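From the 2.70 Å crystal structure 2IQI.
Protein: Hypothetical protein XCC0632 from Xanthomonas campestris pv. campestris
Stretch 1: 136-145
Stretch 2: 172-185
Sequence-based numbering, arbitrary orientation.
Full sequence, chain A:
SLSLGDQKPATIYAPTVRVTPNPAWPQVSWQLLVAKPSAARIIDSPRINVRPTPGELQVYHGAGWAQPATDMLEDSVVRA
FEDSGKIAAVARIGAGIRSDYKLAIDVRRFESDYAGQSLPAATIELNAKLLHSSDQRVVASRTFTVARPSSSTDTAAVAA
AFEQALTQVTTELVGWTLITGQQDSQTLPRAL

Stretch 1 136-145: QRVVASRTFT
Stretch 2 (172-185) ELVGWTLITGQQDS

Strand 137-145 runs across helix 172-185, broadly antiparallel, at 145° between N-to-C directions, with axes 8.9 Å apart at their closest; 537 Å² is buried, both sides summed. Helix bonds run i to i-4, as from Thr180 N to Trp176 O at 3.0 Å. CA pairs set the register: Val139-Asp184 at 7.0 Å, Ala140-Thr180 at 7.4 Å, Arg142-Trp176 at 8.9 Å and Phe144-Glu172 at 7.8 Å. Thus every fourth helical residue, Glu172, Trp176, Thr180 and Asp184, points toward the strand. Successive strand residues Val139 and Ala140 both do so, at the point where Val139 leaves extended geometry (phi/psi -75/-49).

Charge closes one end. Arg137 (t, t, p, chi4 82°) brings its guanidinium edge to Asp184 (t, chi2 -95°) in a salt bridge: NH2 donates to OD1 at 2.8 Å and NH1 to OD2 at 2.9 Å, with a weak bond from NH2 to OD2 at 2.9 Å. Arg137 NE and Asp184 OD1 also bond outside this contact.

Thr180 (m) resolves its polarity locally: OG1 donates to Trp176 O at 2.6 Å, while CG2 lies 3.7 Å from Val139 CG1 and 3.8 Å from Ala140 CB. The small Ala140 also admits the indole, its CB 3.9 Å from Trp176 CZ2.

Trp176 (t, chi2 88°) is the centrepiece, with 108 Å² covered. Phe144 (m, chi2 -91°), buried, turns its edge to the Trp176 indole face, the Trp176 five-membered-ring centroid 5.5 Å from that of Phe144 and planes at 79°. Arg142 (t, t, m, chi4 -176°) lays its CD over the Trp176 five-membered ring, 4.2 Å from its centroid. Arg142 NE and Trp176 NE1, 3.5 Å apart, are both donors and do not bond. Leu173 (m, t) packs over a Phe144 face, CD2 3.8 Å from CE2.

At the other end, one water accepts from Thr145 N at 3.1 Å and donates to Glu172 OE1 at 2.7 Å; Glu172 (m, t, chi3 26°) has OE2 satisfied elsewhere.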

ATOM      1  N   GLN A 136      -2.007  21.954   9.165  1.00 62.27           N
ATOM      2  CA  GLN A 136      -2.297  21.297   7.883  1.00 61.63           C
ATOM      3  C   GLN A 136      -1.082  21.526   6.999  1.00 59.05           C
ATOM      4  O   GLN A 136      -1.166  22.113   5.906  1.00 58.27           O
ATOM      5  CB  GLN A 136      -3.583  21.855   7.258  1.00 61.70           C
ATOM      6  CG  GLN A 136      -4.869  21.326   7.914  1.00 64.90           C
ATOM      7  CD  GLN A 136      -6.173  22.026   7.437  1.00 65.96           C
ATOM      8  OE1 GLN A 136      -6.163  23.149   6.868  1.00 67.95           O
ATOM      9  NE2 GLN A 136      -7.316  21.345   7.695  1.00 72.49           N
ATOM     10  N   ARG A 137       0.060  21.101   7.535  1.00 56.93           N
ATOM     11  CA  ARG A 137       1.375  21.433   6.980  1.00 55.29           C
ATOM     12  C   ARG A 137       1.951  20.188   6.359  1.00 54.69           C
ATOM     13  O   ARG A 137       2.150  19.179   7.034  1.00 54.38           O
ATOM     14  CB  ARG A 137       2.331  21.951   8.081  1.00 55.68           C
ATOM     15  CG  ARG A 137       3.784  22.246   7.619  1.00 55.39           C
ATOM     16  CD  ARG A 137       4.608  22.860   8.717  1.00 52.84           C
ATOM     17  NE  ARG A 137       4.711  21.960   9.861  1.00 50.80           N
ATOM     18  CZ  ARG A 137       5.578  20.948   9.937  1.00 47.96           C
ATOM     19  NH1 ARG A 137       6.398  20.731   8.924  1.00 47.93           N
ATOM     20  NH2 ARG A 137       5.630  20.148  11.005  1.00 41.72           N
ATOM     21  N   VAL A 138       2.230  20.261   5.069  1.00 53.61           N
ATOM     22  CA  VAL A 138       2.850  19.134   4.394  1.00 52.14           C
ATOM     23  C   VAL A 138       4.272  18.949   4.864  1.00 51.28           C
ATOM     24  O   VAL A 138       5.115  19.798   4.627  1.00 51.65           O
ATOM     25  CB  VAL A 138       2.783  19.285   2.894  1.00 51.83           C
ATOM     26  CG1 VAL A 138       3.300  18.022   2.244  1.00 51.01           C
ATOM     27  CG2 VAL A 138       1.316  19.559   2.492  1.00 51.02           C
ATOM     28  N   VAL A 139       4.515  17.846   5.567  1.00 50.04           N
ATOM     29  CA  VAL A 139       5.844  17.519   6.034  1.00 48.58           C
ATOM     30  C   VAL A 139       6.690  17.030   4.867  1.00 48.51           C
ATOM     31  O   VAL A 139       7.776  17.502   4.663  1.00 49.41           O
ATOM     32  CB  VAL A 139       5.801  16.491   7.141  1.00 48.31           C
ATOM     33  CG1 VAL A 139       7.191  15.950   7.397  1.00 48.03           C
ATOM     34  CG2 VAL A 139       5.236  17.102   8.398  1.00 46.96           C
ATOM     35  N   ALA A 140       6.165  16.091   4.092  1.00 48.28           N
ATOM     36  CA  ALA A 140       6.828  15.534   2.914  1.00 47.06           C
ATOM     37  C   ALA A 140       5.848  14.651   2.156  1.00 46.69           C
ATOM     38  O   ALA A 140       4.725  14.367   2.609  1.00 46.79           O
ATOM     39  CB  ALA A 140       8.034  14.730   3.291  1.00 47.53           C
ATOM     40  N   SER A 141       6.292  14.222   0.986  1.00 45.62           N
ATOM     41  CA  SER A 141       5.464  13.535   0.040  1.00 44.14           C
ATOM     42  C   SER A 141       6.429  12.642  -0.677  1.00 42.85           C
ATOM     43  O   SER A 141       7.594  13.008  -0.814  1.00 43.38           O
ATOM     44  CB  SER A 141       4.852  14.531  -0.930  1.00 44.34           C
ATOM     45  OG  SER A 141       3.679  13.978  -1.526  1.00 47.06           O
ATOM     46  N   ARG A 142       5.965  11.469  -1.106  1.00 41.22           N
ATOM     47  CA  ARG A 142       6.799  10.516  -1.812  1.00 39.91           C
ATOM     48  C   ARG A 142       5.979   9.518  -2.595  1.00 38.94           C
ATOM     49  O   ARG A 142       5.023   8.942  -2.091  1.00 39.17           O
ATOM     50  CB  ARG A 142       7.715   9.758  -0.858  1.00 39.91           C
ATOM     51  CG  ARG A 142       8.573   8.798  -1.614  1.00 42.83           C
ATOM     52  CD  ARG A 142       9.575   8.072  -0.804  1.00 46.75           C
ATOM     53  NE  ARG A 142      10.665   8.941  -0.405  1.00 51.77           N
ATOM     54  CZ  ARG A 142      11.733   8.517   0.262  1.00 56.58           C
ATOM     55  NH1 ARG A 142      11.862   7.221   0.582  1.00 58.47           N
ATOM     56  NH2 ARG A 142      12.679   9.384   0.601  1.00 58.51           N
ATOM     57  N   THR A 143       6.397   9.288  -3.834  1.00 38.15           N
ATOM     58  CA  THR A 143       5.819   8.266  -4.691  1.00 36.80           C
ATOM     59  C   THR A 143       6.559   6.960  -4.481  1.00 36.45           C
ATOM     60  O   THR A 143       7.772   6.948  -4.446  1.00 36.54           O
ATOM     61  CB  THR A 143       5.871   8.729  -6.129  1.00 36.26           C
ATOM     62  OG1 THR A 143       4.979   9.836  -6.251  1.00 36.28           O
ATOM     63  CG2 THR A 143       5.429   7.645  -7.096  1.00 35.76           C
ATOM     64  N   PHE A 144       5.811   5.883  -4.272  1.00 36.21           N
ATOM     65  CA  PHE A 144       6.354   4.533  -4.107  1.00 36.26           C
ATOM     66  C   PHE A 144       5.809   3.700  -5.244  1.00 36.69           C
ATOM     67  O   PHE A 144       4.603   3.697  -5.424  1.00 37.40           O
ATOM     68  CB  PHE A 144       5.883   3.915  -2.778  1.00 35.47           C
ATOM     69  CG  PHE A 144       6.444   4.589  -1.554  1.00 34.57           C
ATOM     70  CD1 PHE A 144       7.626   4.147  -0.983  1.00 31.75           C
ATOM     71  CD2 PHE A 144       5.779   5.679  -0.974  1.00 33.55           C
ATOM     72  CE1 PHE A 144       8.129   4.777   0.151  1.00 33.65           C
ATOM     73  CE2 PHE A 144       6.268   6.302   0.154  1.00 33.63           C
ATOM     74  CZ  PHE A 144       7.457   5.846   0.731  1.00 33.81           C
ATOM     75  N   THR A 145       6.669   2.999  -5.983  1.00 36.86           N
ATOM     76  CA  THR A 145       6.245   2.072  -7.033  1.00 37.64           C
ATOM     77  C   THR A 145       6.860   0.710  -6.758  1.00 37.75           C
ATOM     78  O   THR A 145       8.067   0.595  -6.664  1.00 38.18           O
ATOM     79  CB  THR A 145       6.750   2.480  -8.486  1.00 37.65           C
ATOM     80  OG1 THR A 145       6.620   3.886  -8.690  1.00 40.08           O
ATOM     81  CG2 THR A 145       5.965   1.774  -9.554  1.00 34.76           C
ATOM     82  N   GLU A 172       7.918  -0.090   2.902  1.00 36.73           N
ATOM     83  CA  GLU A 172       8.557   1.151   2.533  1.00 37.42           C
ATOM     84  C   GLU A 172       7.769   2.322   3.126  1.00 36.19           C
ATOM     85  O   GLU A 172       8.340   3.357   3.442  1.00 35.96           O
ATOM     86  CB  GLU A 172       8.708   1.253   1.005  1.00 37.26           C
ATOM     87  CG  GLU A 172       9.819   0.375   0.409  1.00 38.44           C
ATOM     88  CD  GLU A 172       9.860   0.346  -1.169  1.00 40.98           C
ATOM     89  OE1 GLU A 172       9.406   1.317  -1.875  1.00 42.54           O
ATOM     90  OE2 GLU A 172      10.389  -0.678  -1.704  1.00 46.55           O
ATOM     91  N   LEU A 173       6.464   2.150   3.286  1.00 35.31           N
ATOM     92  CA  LEU A 173       5.628   3.240   3.770  1.00 35.40           C
ATOM     93  C   LEU A 173       5.840   3.476   5.250  1.00 34.49           C
ATOM     94  O   LEU A 173       6.085   4.589   5.695  1.00 33.98           O
ATOM     95  CB  LEU A 173       4.162   2.920   3.552  1.00 35.66           C
ATOM     96  CG  LEU A 173       3.600   3.342   2.219  1.00 36.71           C
ATOM     97  CD1 LEU A 173       2.232   2.668   1.927  1.00 34.72           C
ATOM     98  CD2 LEU A 173       3.493   4.844   2.366  1.00 39.39           C
ATOM     99  N   VAL A 174       5.726   2.396   5.996  1.00 33.62           N
ATOM    100  CA  VAL A 174       5.866   2.427   7.400  1.00 33.42           C
ATOM    101  C   VAL A 174       7.188   3.080   7.799  1.00 33.82           C
ATOM    102  O   VAL A 174       7.222   3.931   8.708  1.00 33.44           O
ATOM    103  CB  VAL A 174       5.715   1.026   7.947  1.00 33.35           C
ATOM    104  CG1 VAL A 174       6.275   0.925   9.353  1.00 35.25           C
ATOM    105  CG2 VAL A 174       4.245   0.652   7.952  1.00 32.67           C
ATOM    106  N   GLY A 175       8.267   2.707   7.109  1.00 33.79           N
ATOM    107  CA  GLY A 175       9.601   3.094   7.504  1.00 33.77           C
ATOM    108  C   GLY A 175       9.774   4.535   7.156  1.00 34.82           C
ATOM    109  O   GLY A 175      10.456   5.271   7.848  1.00 36.25           O
ATOM    110  N   TRP A 176       9.129   4.971   6.092  1.00 35.30           N
ATOM    111  CA  TRP A 176       9.315   6.348   5.653  1.00 35.63           C
ATOM    112  C   TRP A 176       8.475   7.259   6.500  1.00 36.61           C
ATOM    113  O   TRP A 176       8.814   8.421   6.655  1.00 37.26           O
ATOM    114  CB  TRP A 176       8.938   6.477   4.198  1.00 35.32           C
ATOM    115  CG  TRP A 176       8.889   7.809   3.686  1.00 34.98           C
ATOM    116  CD1 TRP A 176       9.926   8.525   3.152  1.00 36.11           C
ATOM    117  CD2 TRP A 176       7.728   8.629   3.582  1.00 36.23           C
ATOM    118  NE1 TRP A 176       9.476   9.764   2.741  1.00 37.21           N
ATOM    119  CE2 TRP A 176       8.131   9.853   3.008  1.00 36.68           C
ATOM    120  CE3 TRP A 176       6.384   8.468   3.953  1.00 36.75           C
ATOM    121  CZ2 TRP A 176       7.230  10.899   2.777  1.00 36.60           C
ATOM    122  CZ3 TRP A 176       5.486   9.524   3.722  1.00 35.95           C
ATOM    123  CH2 TRP A 176       5.913  10.709   3.137  1.00 34.90           C
ATOM    124  N   THR A 177       7.370   6.736   7.024  1.00 37.40           N
ATOM    125  CA  THR A 177       6.468   7.506   7.867  1.00 38.56           C
ATOM    126  C   THR A 177       7.097   7.751   9.226  1.00 38.61           C
ATOM    127  O   THR A 177       7.074   8.864   9.729  1.00 39.27           O
ATOM    128  CB  THR A 177       5.126   6.786   8.068  1.00 38.88           C
ATOM    129  OG1 THR A 177       4.561   6.543   6.787  1.00 39.16           O
ATOM    130  CG2 THR A 177       4.148   7.663   8.878  1.00 39.22           C
ATOM    131  N   LEU A 178       7.663   6.701   9.806  1.00 38.51           N
ATOM    132  CA  LEU A 178       8.352   6.813  11.070  1.00 38.20           C
ATOM    133  C   LEU A 178       9.555   7.712  10.968  1.00 39.17           C
ATOM    134  O   LEU A 178       9.760   8.523  11.849  1.00 40.49           O
ATOM    135  CB  LEU A 178       8.798   5.461  11.579  1.00 37.15           C
ATOM    136  CG  LEU A 178       7.661   4.503  11.832  1.00 36.33           C
ATOM    137  CD1 LEU A 178       8.296   3.261  12.285  1.00 34.03           C
ATOM    138  CD2 LEU A 178       6.642   5.052  12.870  1.00 34.36           C
ATOM    139  N   ILE A 179      10.378   7.551   9.934  1.00 39.83           N
ATOM    140  CA  ILE A 179      11.613   8.339   9.843  1.00 39.41           C
ATOM    141  C   ILE A 179      11.275   9.798   9.532  1.00 40.99           C
ATOM    142  O   ILE A 179      11.746  10.707  10.240  1.00 41.71           O
ATOM    143  CB  ILE A 179      12.625   7.713   8.855  1.00 38.97           C
ATOM    144  CG1 ILE A 179      13.211   6.464   9.499  1.00 36.30           C
ATOM    145  CG2 ILE A 179      13.723   8.700   8.434  1.00 35.34           C
ATOM    146  CD1 ILE A 179      13.951   5.592   8.550  1.00 33.00           C
ATOM    147  N   THR A 180      10.443  10.027   8.519  1.00 41.35           N
ATOM    148  CA  THR A 180      10.086  11.387   8.163  1.00 42.76           C
ATOM    149  C   THR A 180       9.361  12.078   9.333  1.00 44.22           C
ATOM    150  O   THR A 180       9.684  13.212   9.692  1.00 44.74           O
ATOM    151  CB  THR A 180       9.219  11.451   6.894  1.00 42.79           C
ATOM    152  OG1 THR A 180       9.816  10.674   5.835  1.00 41.61           O
ATOM    153  CG2 THR A 180       9.080  12.878   6.454  1.00 41.88           C
ATOM    154  N   GLY A 181       8.420  11.375   9.951  1.00 44.75           N
ATOM    155  CA  GLY A 181       7.715  11.915  11.081  1.00 45.81           C
ATOM    156  C   GLY A 181       8.666  12.374  12.154  1.00 46.81           C
ATOM    157  O   GLY A 181       8.571  13.500  12.637  1.00 46.87           O
ATOM    158  N   GLN A 182       9.581  11.490  12.512  1.00 47.96           N
ATOM    159  CA  GLN A 182      10.547  11.719  13.559  1.00 49.88           C
ATOM    160  C   GLN A 182      11.537  12.857  13.245  1.00 51.60           C
ATOM    161  O   GLN A 182      11.934  13.594  14.136  1.00 52.57           O
ATOM    162  CB  GLN A 182      11.287  10.418  13.846  1.00 49.79           C
ATOM    163  CG  GLN A 182      12.220  10.428  15.061  1.00 50.78           C
ATOM    164  CD  GLN A 182      11.525  10.777  16.383  1.00 51.55           C
ATOM    165  OE1 GLN A 182      10.310  11.042  16.451  1.00 49.83           O
ATOM    166  NE2 GLN A 182      12.306  10.775  17.440  1.00 51.79           N
ATOM    167  N   GLN A 183      11.929  13.028  11.990  1.00 52.99           N
ATOM    168  CA  GLN A 183      12.845  14.111  11.687  1.00 53.95           C
ATOM    169  C   GLN A 183      12.106  15.413  11.782  1.00 53.93           C
ATOM    170  O   GLN A 183      12.714  16.435  12.122  1.00 54.99           O
ATOM    171  CB  GLN A 183      13.563  13.929  10.343  1.00 53.48           C
ATOM    172  CG  GLN A 183      14.727  12.950  10.502  1.00 55.41           C
ATOM    173  CD  GLN A 183      15.297  12.361   9.197  1.00 56.00           C
ATOM    174  OE1 GLN A 183      14.738  12.542   8.090  1.00 59.36           O
ATOM    175  NE2 GLN A 183      16.423  11.645   9.332  1.00 54.49           N
ATOM    176  N   ASP A 184      10.803  15.390  11.498  1.00 54.02           N
ATOM    177  CA  ASP A 184      10.003  16.608  11.592  1.00 53.91           C
ATOM    178  C   ASP A 184       9.767  16.923  13.051  1.00 54.40           C
ATOM    179  O   ASP A 184       9.851  18.072  13.450  1.00 54.40           O
ATOM    180  CB  ASP A 184       8.664  16.486  10.903  1.00 53.09           C
ATOM    181  CG  ASP A 184       7.830  17.759  11.029  1.00 53.19           C
ATOM    182  OD1 ASP A 184       6.977  17.860  11.940  1.00 51.45           O
ATOM    183  OD2 ASP A 184       8.021  18.674  10.210  1.00 51.49           O
ATOM    184  N   SER A 185       9.492  15.895  13.845  1.00 54.78           N
ATOM    185  CA  SER A 185       9.114  16.109  15.225  1.00 55.14           C
ATOM    186  C   SER A 185      10.239  16.783  15.998  1.00 55.58           C
ATOM    187  O   SER A 185       9.991  17.557  16.912  1.00 55.55           O
ATOM    188  CB  SER A 185       8.717  14.796  15.875  1.00 54.78           C
ATOM    189  OG  SER A 185       9.293  14.687  17.154  1.00 55.46           O
TER
HETATM  190  O   HOH W   1       9.249   2.697  -4.212  1.00 40.79           O